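Local coordinates for protein putative glycosyl hydrolase (Parabacteroides distasonis, PDB 4QHZ) that probably acts as a glycoside-cleaving hydrolase of the 3-keto-disaccharide hydrolase family and binds magnesium on a concanavalin-like beta fold, at residues 128-133 / 145-150; 152-157 / 197-202; 101-106 / 166-171; 122-127 / 170-175; 111-116 / 137-142. One frame throughout, in Å; residues are numbered along the deposited sequence.

Interaction 1: 128-133 / 145-150. With MG (magnesium ion), chain I.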
# COMPACT_ATOMS: atom_id res chain seq x y z
N GLU C 128 7.46 -10.07 16.97
CA GLU C 128 8.41 -11.19 16.88
C GLU C 128 8.49 -11.80 15.48
O GLU C 128 7.48 -12.25 14.93
CB GLU C 128 8.07 -12.32 17.87
CG GLU C 128 9.14 -13.41 17.88
CD GLU C 128 8.84 -14.59 18.80
OE1 GLU C 128 7.70 -14.71 19.28
OE2 GLU C 128 9.77 -15.40 19.04
N VAL C 129 9.70 -11.83 14.94
CA VAL C 129 10.04 -12.71 13.84
C VAL C 129 10.54 -14.00 14.48
O VAL C 129 11.59 -14.00 15.13
CB VAL C 129 11.12 -12.13 12.91
CG1 VAL C 129 11.40 -13.08 11.75
CG2 VAL C 129 10.70 -10.76 12.39
N GLN C 130 9.79 -15.08 14.31
CA GLN C 130 10.06 -16.33 15.01
C GLN C 130 11.39 -16.95 14.58
O GLN C 130 11.73 -16.96 13.40
CB GLN C 130 8.92 -17.33 14.79
CG GLN C 130 9.12 -18.71 15.40
CD GLN C 130 9.04 -18.73 16.92
OE1 GLN C 130 9.78 -18.02 17.60
NE2 GLN C 130 8.13 -19.54 17.46
N VAL C 131 12.12 -17.45 15.57
CA VAL C 131 13.27 -18.29 15.35
C VAL C 131 12.98 -19.64 16.00
O VAL C 131 12.54 -19.71 17.15
CB VAL C 131 14.55 -17.66 15.94
CG1 VAL C 131 15.68 -18.68 16.01
CG2 VAL C 131 14.94 -16.45 15.12
N LEU C 132 13.19 -20.72 15.25
CA LEU C 132 12.85 -22.07 15.70
C LEU C 132 13.53 -23.09 14.81
O LEU C 132 13.75 -22.84 13.62
CB LEU C 132 11.33 -22.26 15.65
CG LEU C 132 10.72 -23.49 16.31
CD1 LEU C 132 10.96 -23.49 17.82
CD2 LEU C 132 9.24 -23.55 16.01
N ASP C 133 13.87 -24.25 15.37
CA ASP C 133 14.36 -25.34 14.54
C ASP C 133 13.19 -26.06 13.89
O ASP C 133 12.57 -26.93 14.51
CB ASP C 133 15.20 -26.35 15.33
CG ASP C 133 15.79 -27.42 14.43
OD1 ASP C 133 15.82 -27.22 13.20
OD2 ASP C 133 16.23 -28.47 14.95
N THR C 145 9.19 -21.12 11.93
CA THR C 145 10.34 -20.27 11.65
C THR C 145 10.03 -19.21 10.60
O THR C 145 9.48 -19.52 9.54
CB THR C 145 11.51 -21.13 11.15
OG1 THR C 145 11.73 -22.22 12.05
CG2 THR C 145 12.77 -20.29 11.04
N GLY C 146 10.38 -17.96 10.90
CA GLY C 146 10.17 -16.87 9.95
C GLY C 146 8.76 -16.32 9.90
O GLY C 146 8.48 -15.40 9.14
N SER C 147 7.86 -16.87 10.71
CA SER C 147 6.54 -16.30 10.86
C SER C 147 6.65 -14.96 11.55
O SER C 147 7.62 -14.72 12.29
CB SER C 147 5.62 -17.23 11.67
OG SER C 147 6.06 -17.40 13.01
N ILE C 148 5.71 -14.07 11.27
CA ILE C 148 5.41 -12.98 12.19
C ILE C 148 4.48 -13.64 13.19
O ILE C 148 3.34 -13.97 12.87
CB ILE C 148 4.77 -11.75 11.51
CG1 ILE C 148 5.61 -11.27 10.32
CG2 ILE C 148 4.60 -10.62 12.51
CD1 ILE C 148 7.10 -11.17 10.60
N TYR C 149 5.00 -13.88 14.40
CA TYR C 149 4.48 -14.91 15.28
C TYR C 149 2.96 -14.86 15.46
O TYR C 149 2.41 -13.88 15.98
CB TYR C 149 5.18 -14.85 16.64
CG TYR C 149 4.76 -15.94 17.59
CD1 TYR C 149 5.13 -17.26 17.37
CD2 TYR C 149 3.98 -15.65 18.70
CE1 TYR C 149 4.74 -18.27 18.23
CE2 TYR C 149 3.59 -16.65 19.57
CZ TYR C 149 3.97 -17.95 19.33
OH TYR C 149 3.58 -18.94 20.19
N LYS C 150 2.30 -15.93 15.01
CA LYS C 150 0.84 -16.14 15.10
C LYS C 150 -0.01 -15.14 14.31
O LYS C 150 -1.21 -15.00 14.56
CB LYS C 150 0.39 -16.19 16.57
CG LYS C 150 0.73 -17.51 17.26
CD LYS C 150 -0.03 -17.68 18.57
CE LYS C 150 0.14 -19.08 19.12
NZ LYS C 150 -0.82 -19.35 20.24
MG MG I . 10.16 -17.51 19.65
O HOH W 1 8.25 -17.52 20.09

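Interaction 2: 152-157 / 197-202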
# COMPACT_ATOMS: atom_id res chain seq x y z
N SER C 152 1.23 -14.14 10.56
CA SER C 152 1.54 -14.34 9.15
C SER C 152 2.41 -15.57 8.95
O SER C 152 3.55 -15.62 9.41
CB SER C 152 2.25 -13.12 8.59
OG SER C 152 1.43 -11.96 8.72
N ILE C 153 1.84 -16.55 8.24
CA ILE C 153 2.52 -17.80 7.91
C ILE C 153 3.64 -17.50 6.91
O ILE C 153 3.42 -16.77 5.94
CB ILE C 153 1.54 -18.81 7.32
CG1 ILE C 153 0.41 -19.12 8.31
CG2 ILE C 153 2.25 -20.10 6.94
CD1 ILE C 153 -0.81 -19.73 7.67
N PRO C 154 4.84 -18.04 7.14
CA PRO C 154 5.92 -17.79 6.20
C PRO C 154 5.67 -18.48 4.86
O PRO C 154 4.99 -19.51 4.80
CB PRO C 154 7.14 -18.40 6.89
CG PRO C 154 6.58 -19.47 7.75
CD PRO C 154 5.27 -18.92 8.24
N LEU C 155 6.22 -17.91 3.80
CA LEU C 155 6.00 -18.41 2.44
C LEU C 155 6.69 -19.75 2.18
O LEU C 155 6.35 -20.45 1.24
CB LEU C 155 6.47 -17.37 1.42
CG LEU C 155 5.70 -16.05 1.44
CD1 LEU C 155 6.41 -15.00 0.60
CD2 LEU C 155 4.27 -16.25 0.96
N ALA C 156 7.66 -20.11 3.01
CA ALA C 156 8.36 -21.37 2.85
C ALA C 156 9.01 -21.81 4.15
O ALA C 156 9.11 -21.04 5.10
CB ALA C 156 9.41 -21.25 1.75
N ASN C 157 9.44 -23.07 4.16
CA ASN C 157 10.36 -23.58 5.16
C ASN C 157 11.72 -23.71 4.51
O ASN C 157 11.93 -24.60 3.68
CB ASN C 157 9.86 -24.92 5.70
CG ASN C 157 10.77 -25.51 6.77
OD1 ASN C 157 11.98 -25.26 6.79
ND2 ASN C 157 10.19 -26.29 7.66
N VAL C 197 12.75 -15.77 0.26
CA VAL C 197 11.78 -14.83 0.83
C VAL C 197 10.70 -15.58 1.62
O VAL C 197 10.00 -16.43 1.06
CB VAL C 197 11.07 -13.96 -0.22
CG1 VAL C 197 10.09 -13.00 0.44
CG2 VAL C 197 12.07 -13.16 -1.03
N LEU C 198 10.57 -15.24 2.89
CA LEU C 198 9.60 -15.86 3.79
C LEU C 198 8.44 -14.92 4.11
O LEU C 198 7.31 -15.37 4.32
CB LEU C 198 10.30 -16.32 5.07
CG LEU C 198 10.67 -17.81 5.16
CD1 LEU C 198 11.42 -18.32 3.94
CD2 LEU C 198 11.49 -18.06 6.43
N GLN C 199 8.73 -13.62 4.20
CA GLN C 199 7.71 -12.59 4.35
C GLN C 199 7.96 -11.56 3.27
O GLN C 199 9.03 -10.95 3.24
CB GLN C 199 7.76 -11.94 5.73
CG GLN C 199 7.54 -12.90 6.89
CD GLN C 199 6.12 -13.42 6.99
OE1 GLN C 199 5.19 -12.85 6.42
NE2 GLN C 199 5.95 -14.51 7.73
N ASN C 200 6.98 -11.38 2.40
CA ASN C 200 7.09 -10.43 1.30
C ASN C 200 6.28 -9.16 1.56
O ASN C 200 5.10 -9.09 1.22
CB ASN C 200 6.65 -11.10 -0.00
CG ASN C 200 6.87 -10.23 -1.22
OD1 ASN C 200 7.31 -9.09 -1.10
ND2 ASN C 200 6.57 -10.77 -2.39
N HIS C 201 6.92 -8.16 2.14
CA HIS C 201 6.26 -6.91 2.50
C HIS C 201 4.96 -7.19 3.26
O HIS C 201 3.88 -6.73 2.87
CB HIS C 201 6.00 -6.04 1.27
CG HIS C 201 5.70 -4.61 1.59
ND1 HIS C 201 6.67 -3.72 1.99
CD2 HIS C 201 4.53 -3.92 1.55
CE1 HIS C 201 6.11 -2.54 2.21
NE2 HIS C 201 4.82 -2.63 1.95
N THR C 202 5.09 -7.92 4.36
CA THR C 202 3.96 -8.35 5.17
C THR C 202 3.55 -7.25 6.12
O THR C 202 4.38 -6.63 6.77
CB THR C 202 4.34 -9.61 5.97
OG1 THR C 202 4.66 -10.66 5.06
CG2 THR C 202 3.20 -10.06 6.86
O HOH W 2 3.58 -14.38 4.47

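Interaction 3: 101-106 / 166-171. With EDO (1,2-ethanediol), chain H.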
# COMPACT_ATOMS: atom_id res chain seq x y z
N ILE C 101 21.11 -11.02 10.59
CA ILE C 101 21.35 -11.86 11.77
C ILE C 101 21.41 -13.33 11.36
O ILE C 101 20.58 -13.80 10.59
CB ILE C 101 20.28 -11.62 12.88
CG1 ILE C 101 20.56 -12.49 14.11
CG2 ILE C 101 18.87 -11.90 12.37
CD1 ILE C 101 19.78 -12.06 15.33
N GLU C 102 22.41 -14.03 11.89
CA GLU C 102 22.61 -15.44 11.59
C GLU C 102 22.50 -16.24 12.87
O GLU C 102 22.94 -15.78 13.93
CB GLU C 102 23.97 -15.64 10.93
CG GLU C 102 24.13 -14.78 9.68
CD GLU C 102 25.38 -15.07 8.88
OE1 GLU C 102 26.11 -16.05 9.18
OE2 GLU C 102 25.63 -14.29 7.93
N TRP C 103 21.90 -17.42 12.78
CA TRP C 103 21.66 -18.24 13.96
C TRP C 103 21.81 -19.73 13.68
O TRP C 103 21.49 -20.21 12.59
CB TRP C 103 20.28 -17.96 14.57
CG TRP C 103 19.13 -17.98 13.61
CD1 TRP C 103 18.71 -16.95 12.83
CD2 TRP C 103 18.22 -19.05 13.38
NE1 TRP C 103 17.61 -17.32 12.09
CE2 TRP C 103 17.29 -18.61 12.41
CE3 TRP C 103 18.11 -20.36 13.86
CZ2 TRP C 103 16.26 -19.43 11.93
CZ3 TRP C 103 17.09 -21.18 13.38
CH2 TRP C 103 16.17 -20.70 12.43
N GLN C 104 22.30 -20.44 14.68
CA GLN C 104 22.65 -21.85 14.56
C GLN C 104 21.94 -22.68 15.60
O GLN C 104 22.06 -22.43 16.80
CB GLN C 104 24.16 -22.00 14.75
CG GLN C 104 24.68 -23.42 14.55
CD GLN C 104 26.09 -23.57 15.09
OE1 GLN C 104 26.36 -23.21 16.24
NE2 GLN C 104 26.99 -24.10 14.27
N VAL C 105 21.20 -23.68 15.14
CA VAL C 105 20.66 -24.70 16.03
C VAL C 105 21.78 -25.69 16.30
O VAL C 105 22.41 -26.18 15.36
CB VAL C 105 19.45 -25.41 15.40
CG1 VAL C 105 18.85 -26.43 16.37
CG2 VAL C 105 18.39 -24.40 14.98
N PRO C 106 22.06 -25.99 17.58
CA PRO C 106 23.20 -26.87 17.87
C PRO C 106 22.94 -28.30 17.40
O PRO C 106 21.79 -28.73 17.35
CB PRO C 106 23.33 -26.79 19.39
CG PRO C 106 21.96 -26.46 19.87
CD PRO C 106 21.32 -25.61 18.80
N ASN C 166 21.64 -20.37 9.77
CA ASN C 166 20.46 -19.83 9.10
C ASN C 166 20.56 -18.32 9.05
O ASN C 166 20.74 -17.67 10.08
CB ASN C 166 19.19 -20.26 9.81
CG ASN C 166 18.91 -21.73 9.64
OD1 ASN C 166 18.41 -22.15 8.59
ND2 ASN C 166 19.27 -22.53 10.63
N VAL C 167 20.47 -17.77 7.84
CA VAL C 167 20.75 -16.36 7.60
C VAL C 167 19.45 -15.60 7.43
O VAL C 167 18.66 -15.92 6.55
CB VAL C 167 21.61 -16.19 6.33
CG1 VAL C 167 21.88 -14.72 6.06
CG2 VAL C 167 22.91 -16.96 6.47
N TYR C 168 19.24 -14.59 8.28
CA TYR C 168 18.10 -13.69 8.12
C TYR C 168 18.56 -12.34 7.58
O TYR C 168 19.54 -11.77 8.08
CB TYR C 168 17.38 -13.45 9.46
CG TYR C 168 16.34 -14.46 9.91
CD1 TYR C 168 15.96 -15.55 9.13
CD2 TYR C 168 15.70 -14.29 11.14
CE1 TYR C 168 14.99 -16.44 9.58
CE2 TYR C 168 14.73 -15.16 11.58
CZ TYR C 168 14.37 -16.24 10.80
OH TYR C 168 13.41 -17.11 11.28
N ASP C 169 17.85 -11.86 6.57
CA ASP C 169 17.92 -10.46 6.16
C ASP C 169 16.51 -9.89 6.29
O ASP C 169 15.55 -10.48 5.79
CB ASP C 169 18.46 -10.32 4.74
CG ASP C 169 19.96 -10.53 4.69
OD1 ASP C 169 20.70 -9.70 5.26
OD2 ASP C 169 20.42 -11.54 4.10
N ILE C 170 16.40 -8.77 7.00
CA ILE C 170 15.11 -8.23 7.42
C ILE C 170 15.04 -6.75 7.05
O ILE C 170 15.96 -5.99 7.35
CB ILE C 170 14.92 -8.39 8.94
CG1 ILE C 170 14.81 -9.87 9.30
CG2 ILE C 170 13.69 -7.62 9.41
CD1 ILE C 170 14.89 -10.17 10.79
N ILE C 171 13.96 -6.36 6.38
CA ILE C 171 13.72 -4.97 6.04
C ILE C 171 12.42 -4.56 6.71
O ILE C 171 11.39 -5.19 6.47
CB ILE C 171 13.62 -4.75 4.52
CG1 ILE C 171 14.84 -5.34 3.81
CG2 ILE C 171 13.48 -3.26 4.20
CD1 ILE C 171 14.75 -5.33 2.29
C1 EDO H . 19.83 -11.91 0.64
O1 EDO H . 19.44 -12.50 1.89
C2 EDO H . 20.61 -10.64 0.93
O2 EDO H . 20.79 -9.91 -0.29

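Interaction 4: 122-127 / 170-175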
# COMPACT_ATOMS: atom_id res chain seq x y z
N PHE C 122 12.40 -9.55 18.20
CA PHE C 122 11.29 -8.62 18.41
C PHE C 122 11.64 -7.26 17.83
O PHE C 122 12.48 -6.53 18.39
CB PHE C 122 10.95 -8.49 19.89
CG PHE C 122 10.15 -9.64 20.44
CD1 PHE C 122 10.77 -10.85 20.72
CD2 PHE C 122 8.80 -9.50 20.69
CE1 PHE C 122 10.04 -11.91 21.24
CE2 PHE C 122 8.07 -10.55 21.20
CZ PHE C 122 8.69 -11.76 21.47
N LEU C 123 10.99 -6.92 16.73
CA LEU C 123 11.24 -5.68 16.00
C LEU C 123 10.63 -4.52 16.77
O LEU C 123 9.45 -4.54 17.10
CB LEU C 123 10.65 -5.76 14.59
CG LEU C 123 11.08 -7.00 13.79
CD1 LEU C 123 10.31 -7.09 12.48
CD2 LEU C 123 12.58 -6.99 13.52
N GLN C 124 11.46 -3.52 17.09
CA GLN C 124 11.13 -2.43 18.02
C GLN C 124 10.61 -2.95 19.37
O GLN C 124 9.90 -2.24 20.07
CB GLN C 124 10.11 -1.47 17.39
CG GLN C 124 10.59 -0.83 16.11
CD GLN C 124 9.65 0.27 15.64
OE1 GLN C 124 8.54 -0.01 15.18
NE2 GLN C 124 10.08 1.52 15.76
N GLY C 125 10.98 -4.18 19.72
CA GLY C 125 10.55 -4.79 20.97
C GLY C 125 9.10 -5.26 21.00
O GLY C 125 8.64 -5.71 22.04
N MSE C 126 8.39 -5.17 19.87
CA MSE C 126 6.94 -5.45 19.86
C MSE C 126 6.52 -6.59 18.96
O MSE C 126 5.52 -7.25 19.23
CB MSE C 126 6.16 -4.24 19.35
CG MSE C 126 6.48 -2.92 20.05
SE MSE C 126 6.02 -3.02 21.95
CE MSE C 126 4.15 -2.38 21.83
N TYR C 127 7.26 -6.84 17.88
CA TYR C 127 6.79 -7.72 16.81
C TYR C 127 7.79 -8.85 16.54
O TYR C 127 8.83 -8.63 15.92
CB TYR C 127 6.53 -6.91 15.54
CG TYR C 127 5.79 -5.60 15.78
CD1 TYR C 127 4.49 -5.60 16.28
CD2 TYR C 127 6.38 -4.37 15.52
CE1 TYR C 127 3.81 -4.42 16.51
CE2 TYR C 127 5.70 -3.19 15.74
CZ TYR C 127 4.42 -3.22 16.24
OH TYR C 127 3.74 -2.04 16.47
N ILE C 170 16.40 -8.77 7.00
CA ILE C 170 15.11 -8.23 7.42
C ILE C 170 15.04 -6.75 7.05
O ILE C 170 15.96 -5.99 7.35
CB ILE C 170 14.92 -8.39 8.94
CG1 ILE C 170 14.81 -9.87 9.30
CG2 ILE C 170 13.69 -7.62 9.41
CD1 ILE C 170 14.89 -10.17 10.79
N ILE C 171 13.96 -6.36 6.38
CA ILE C 171 13.72 -4.97 6.04
C ILE C 171 12.42 -4.56 6.71
O ILE C 171 11.39 -5.19 6.47
CB ILE C 171 13.62 -4.75 4.52
CG1 ILE C 171 14.84 -5.34 3.81
CG2 ILE C 171 13.48 -3.26 4.20
CD1 ILE C 171 14.75 -5.33 2.29
N TYR C 172 12.48 -3.51 7.53
CA TYR C 172 11.38 -3.14 8.40
C TYR C 172 11.02 -1.66 8.27
O TYR C 172 11.90 -0.79 8.30
CB TYR C 172 11.76 -3.43 9.85
CG TYR C 172 10.71 -3.05 10.87
CD1 TYR C 172 9.60 -3.85 11.09
CD2 TYR C 172 10.83 -1.88 11.61
CE1 TYR C 172 8.64 -3.51 12.04
CE2 TYR C 172 9.88 -1.51 12.54
CZ TYR C 172 8.79 -2.33 12.76
OH TYR C 172 7.85 -1.98 13.69
N THR C 173 9.72 -1.41 8.14
CA THR C 173 9.17 -0.07 8.15
C THR C 173 8.31 0.05 9.40
O THR C 173 7.39 -0.74 9.62
CB THR C 173 8.32 0.18 6.89
OG1 THR C 173 9.11 -0.09 5.73
CG2 THR C 173 7.82 1.61 6.85
N ALA C 174 8.63 1.04 10.24
CA ALA C 174 7.93 1.26 11.50
C ALA C 174 6.54 1.83 11.27
O ALA C 174 6.30 2.46 10.24
CB ALA C 174 8.74 2.19 12.39
N PRO C 175 5.62 1.60 12.22
CA PRO C 175 4.28 2.15 12.09
C PRO C 175 4.26 3.61 12.49
O PRO C 175 5.23 4.10 13.08
CB PRO C 175 3.48 1.34 13.10
CG PRO C 175 4.47 1.05 14.18
CD PRO C 175 5.78 0.84 13.48

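Interaction 5: 111-116 / 137-142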
# COMPACT_ATOMS: atom_id res chain seq x y z
N GLY C 111 13.94 -31.72 21.45
CA GLY C 111 12.66 -31.05 21.64
C GLY C 111 11.76 -31.11 20.42
O GLY C 111 12.20 -31.49 19.33
N GLU C 112 10.51 -30.73 20.61
CA GLU C 112 9.51 -30.77 19.56
C GLU C 112 8.72 -29.49 19.49
O GLU C 112 8.60 -28.76 20.47
CB GLU C 112 8.54 -31.93 19.80
CG GLU C 112 9.14 -33.31 19.63
CD GLU C 112 8.14 -34.40 19.97
OE1 GLU C 112 7.85 -34.58 21.17
OE2 GLU C 112 7.63 -35.06 19.04
N SER C 113 8.15 -29.24 18.31
CA SER C 113 7.27 -28.11 18.07
C SER C 113 7.92 -26.81 18.55
O SER C 113 9.06 -26.53 18.19
CB SER C 113 5.89 -28.37 18.72
OG SER C 113 4.94 -27.39 18.30
N GLN C 114 7.21 -26.03 19.37
CA GLN C 114 7.72 -24.74 19.85
C GLN C 114 8.84 -24.86 20.89
O GLN C 114 9.43 -23.84 21.26
CB GLN C 114 6.57 -23.91 20.45
CG GLN C 114 5.48 -23.56 19.46
CD GLN C 114 5.92 -22.52 18.43
OE1 GLN C 114 6.39 -21.44 18.78
NE2 GLN C 114 5.75 -22.84 17.15
N SER C 115 9.15 -26.07 21.35
CA SER C 115 10.18 -26.27 22.37
C SER C 115 11.48 -26.83 21.80
O SER C 115 12.17 -27.59 22.46
CB SER C 115 9.64 -27.19 23.46
OG SER C 115 8.51 -26.61 24.08
N ARG C 116 11.82 -26.43 20.57
CA ARG C 116 13.01 -26.93 19.91
C ARG C 116 13.76 -25.79 19.22
O ARG C 116 13.50 -25.47 18.06
CB ARG C 116 12.64 -28.01 18.88
CG ARG C 116 13.83 -28.77 18.32
CD ARG C 116 13.44 -29.49 17.04
NE ARG C 116 14.55 -30.19 16.39
CZ ARG C 116 14.99 -31.40 16.72
NH1 ARG C 116 14.45 -32.08 17.72
NH2 ARG C 116 15.99 -31.94 16.04
N ASN C 137 10.82 -30.77 11.97
CA ASN C 137 10.11 -30.55 13.22
C ASN C 137 8.82 -29.79 12.94
O ASN C 137 8.84 -28.56 12.85
CB ASN C 137 10.98 -29.80 14.22
CG ASN C 137 10.23 -29.39 15.48
OD1 ASN C 137 9.53 -30.20 16.10
ND2 ASN C 137 10.37 -28.12 15.87
N PRO C 138 7.70 -30.51 12.79
CA PRO C 138 6.44 -29.80 12.54
C PRO C 138 5.96 -29.01 13.77
O PRO C 138 6.28 -29.35 14.91
CB PRO C 138 5.46 -30.92 12.19
CG PRO C 138 6.06 -32.17 12.74
CD PRO C 138 7.54 -31.97 12.78
N THR C 139 5.22 -27.94 13.51
CA THR C 139 4.60 -27.14 14.55
C THR C 139 3.43 -26.39 13.92
O THR C 139 3.13 -26.60 12.74
CB THR C 139 5.61 -26.16 15.20
OG1 THR C 139 5.03 -25.53 16.35
CG2 THR C 139 6.07 -25.08 14.20
N TYR C 140 2.77 -25.53 14.68
CA TYR C 140 1.68 -24.73 14.08
C TYR C 140 2.30 -23.73 13.11
O TYR C 140 3.29 -23.05 13.44
CB TYR C 140 0.77 -24.06 15.13
CG TYR C 140 1.41 -23.37 16.32
CD1 TYR C 140 1.63 -24.06 17.51
CD2 TYR C 140 1.72 -22.02 16.29
CE1 TYR C 140 2.18 -23.44 18.61
CE2 TYR C 140 2.27 -21.38 17.39
CZ TYR C 140 2.49 -22.09 18.55
OH TYR C 140 3.02 -21.47 19.65
N VAL C 141 1.72 -23.66 11.92
CA VAL C 141 2.38 -23.01 10.78
C VAL C 141 2.46 -21.50 10.93
O VAL C 141 3.40 -20.88 10.45
CB VAL C 141 1.72 -23.37 9.42
CG1 VAL C 141 1.85 -24.86 9.16
CG2 VAL C 141 0.26 -22.93 9.36
N ASN C 142 1.48 -20.91 11.61
CA ASN C 142 1.50 -19.46 11.87
C ASN C 142 2.48 -19.08 12.98
O ASN C 142 2.64 -17.91 13.27
CB ASN C 142 0.09 -18.92 12.17
CG ASN C 142 -0.54 -19.53 13.40
OD1 ASN C 142 -0.36 -20.72 13.70
ND2 ASN C 142 -1.28 -18.72 14.14

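Interaction 1: 128-133 / 145-150
T145 meets L132 first: its OG1 donates to L132 O at 2.6 Å, from above the carbonyl plane. G146, with a positive phi of 80°, gives its N to Q130 O, which also takes a bond from Y168 OH. S147 O accepts Q130 N at 3.0 Å, with the V129 CA-H leaning on the same oxygen. S147 OG, bonded to Q144 O, rests 3.4 Å from Q130 CB. I148 is bridged to V129 through the backbone, and the two side chains cross obliquely, with I148 CD1 4.0 Å from V129 CG2. Y149 N bonds E128 O, while its ring runs alongside the E128 and Q130 side chains, all pointing the same way. E128 OE1 lies 3.6 Å from Y149 CG, the carboxylate tilted 43° to the ring; Y149 OH is bonded to Y140 OH. An extended E128 chain and a Q130 chain bent at chi2 (71°) converge on the magnesium, bound by E128 OE2 at 2.2 Å and Q130 OE1 at 2.1 Å; Q130 NE2 is bonded to G143. Water 1, N118 OD1, S119 O and Q227 OE1 complete this six-ligand, all-oxygen site, built on the outermost strand of the smaller sheet in this chain and backed by a loop.

Interaction 2: 152-157 / 197-202
Q199 reaches S152 because its CG lies anti to the carbonyl carbon (chi1 -60°) and its chain bends at chi2 (-70°), which turns CD back to the 152-157 loop. L198 and Q199 form a classic beta bulge facing V191, where strand 196-203, paired with strand 185-193 of the larger antiparallel sheet, turns a corner. Both ends of the Q199 amide are used. NE2 donates to S152 O at 3.1 Å from well above that carbonyl's plane, and also to G146 O; OE1 takes T202 OG1 at 2.6 Å on an in-plane lone pair. Water 2 donates to OE1 as well, and to I153 O at 2.8 Å, which ties the amide to the loop a second time. Beside this polar patch, the L198 side chain packs against both P154 and A156, its CG 4.0 Å from P154 CB and 3.6 Å from A156 O. L155 covers the bulge from the other segment, CD1 resting on N200 CB at 4.0 Å and on V197 CG1. A second subunit continues the packing: its P30 lies against I153 and P154, its I171 against V197 and N200. The backbone link is L155 N to L198 O, 2.8 Å, the donor in the carbonyl plane on a lone pair, while P154 CA brings its C-H to the same oxygen at 3.4 Å.

Interaction 3: 101-106 / 166-171
W103 lays the face of its indole against N166 and turns its edge to Y168, making the tight side of this antiparallel strand pair. Four backbone bonds link I101 with Y168 and W103 with N166; the axes of 101-104 and 166-171 come within 4.8 Å, their directions 155° apart. W103 CG sits between its own backbone N and carbonyl carbon (chi1 50°), and N166 CB stands 3.7 Å from the centroid of the six-membered ring, a CH-pi contact over the face. The T-shaped pair with Y168 has its planes 74° apart, and W103 NE1 is 3.5 Å above the centre of the Y168 ring. I101 CG2 lies alongside, 3.6 Å from Y168 CB. The other face is looser: E102 CD merely flanks V167 CG2 at 3.9 Å, its carboxylate held by R239. D169, partly exposed, touches nothing of 101-106; its OD2 takes a bond of 2.6 Å from O1 of an ethanediol that also bridges to D169 of a second subunit. Strand 237-245 flanks 97-104, and strand 185-193 flanks 165-177. Strand 127-131 of the smaller sheet covers the aromatic face, with V131 against W103 and V129 against Y168.

Interaction 4: 122-127 / 170-175
L123 and Q124 are the middle residues of a type II turn, F122 to G125, that with a classic beta bulge of M126 and Y127 facing L123 makes the hairpin between strands 119-123 and 127-131; L123 and Q124 both touch Y172 of the opposing sheet. Inside the hairpin L123 O accepts two donors, M126 N and Y127 N, from the same face of its plane. L123 and Y172 slide past each other in opposite directions. L123 CB lies over one face of the Y172 ring, 4.2 Å from the centroid but offset toward the rim, and CD1 presses on Y172 CD1 at 3.6 Å. The Q124 side chain, extended beyond CG, crosses the Y172 side chain at about a right angle, amide and ring planes 65° apart. At the ring's edge Q124 OE1 accepts a hydrogen bond from Y172 OH at 2.6 Å, the donor tilted 28° from the carbonyl plane, while NE2 is bonded to F94 O. Y127 meets that same hydroxyl edge-on, with CE2 at 3.2 Å from Y172 OH, its own OH being held by H219. P175 CD and A174 CB close round Q124 OE1, at 3.4 and 3.6 Å. The hairpin tip docks on strand 165-177, whose neighbours line the interface: F97 of strand 97-104 meets the Y172 ring and L123, and P187 of strand 185-193 packs against Y127, Y172 and P175.

Interaction 5: 111-116 / 137-142
T139 OG1 is gripped by two groups of the facing loop: S113 OG at 2.7 Å, where either hydroxyl may donate, and Q114 NE2 at 2.9 Å in a nearly straight bond of 167°; NE2 also bonds G143 O. T139 OG1 lies anti to its backbone N (chi1 -171°), on the side facing S113. Two residues earlier, the N137 amide pairs with the S113 backbone: OD1 accepts S113 N at 2.8 Å and ND2 donates to S113 O at 3.1 Å. Both partners lie in the plane of the N137 amide, which fixes its rotation; ND2 also reaches D133 O. Q114 stacks over one face of Y140, amide and ring 20° apart, with its CG 3.2 Å from Y140 OH, itself bonded to Y149 OH. R116 slides past N137, CD 3.6 Å from N137 ND2, and, extended as far as NE, gives NH1 to G111 O at 2.8 Å in the guanidinium plane. Two loops meet, one leading from strand 97-104 to strand 119-123, the other following strand 127-131. The R116 NE salt bridge to D133 ties the first to the chain just past strand 127-131, and Q114 O holds N118 ND2 beside the magnesium site.

Overall arrangement
All five contacts belong to one concanavalin-like beta fold, in which a smaller antiparallel sheet packs on a larger one. Interaction 3 pairs strands within the larger sheet; interaction 4 shares I170 and I171 of strand 165-177 with it and joins that sheet to the smaller one, their centres about 16 Å apart. Interactions 1, 2 and 5 gather the long loop after strand 127-131, which meets in sequence order loop 111-116, strand 127-131 and strand 196-203. Interaction 1 is the hub, with centres of the others about 10 to 13 Å away, and it carries the magnesium. Interactions 4 and 5 lie farthest apart, about 23 Å between centres, and each contact has a residue within reach of a second subunit.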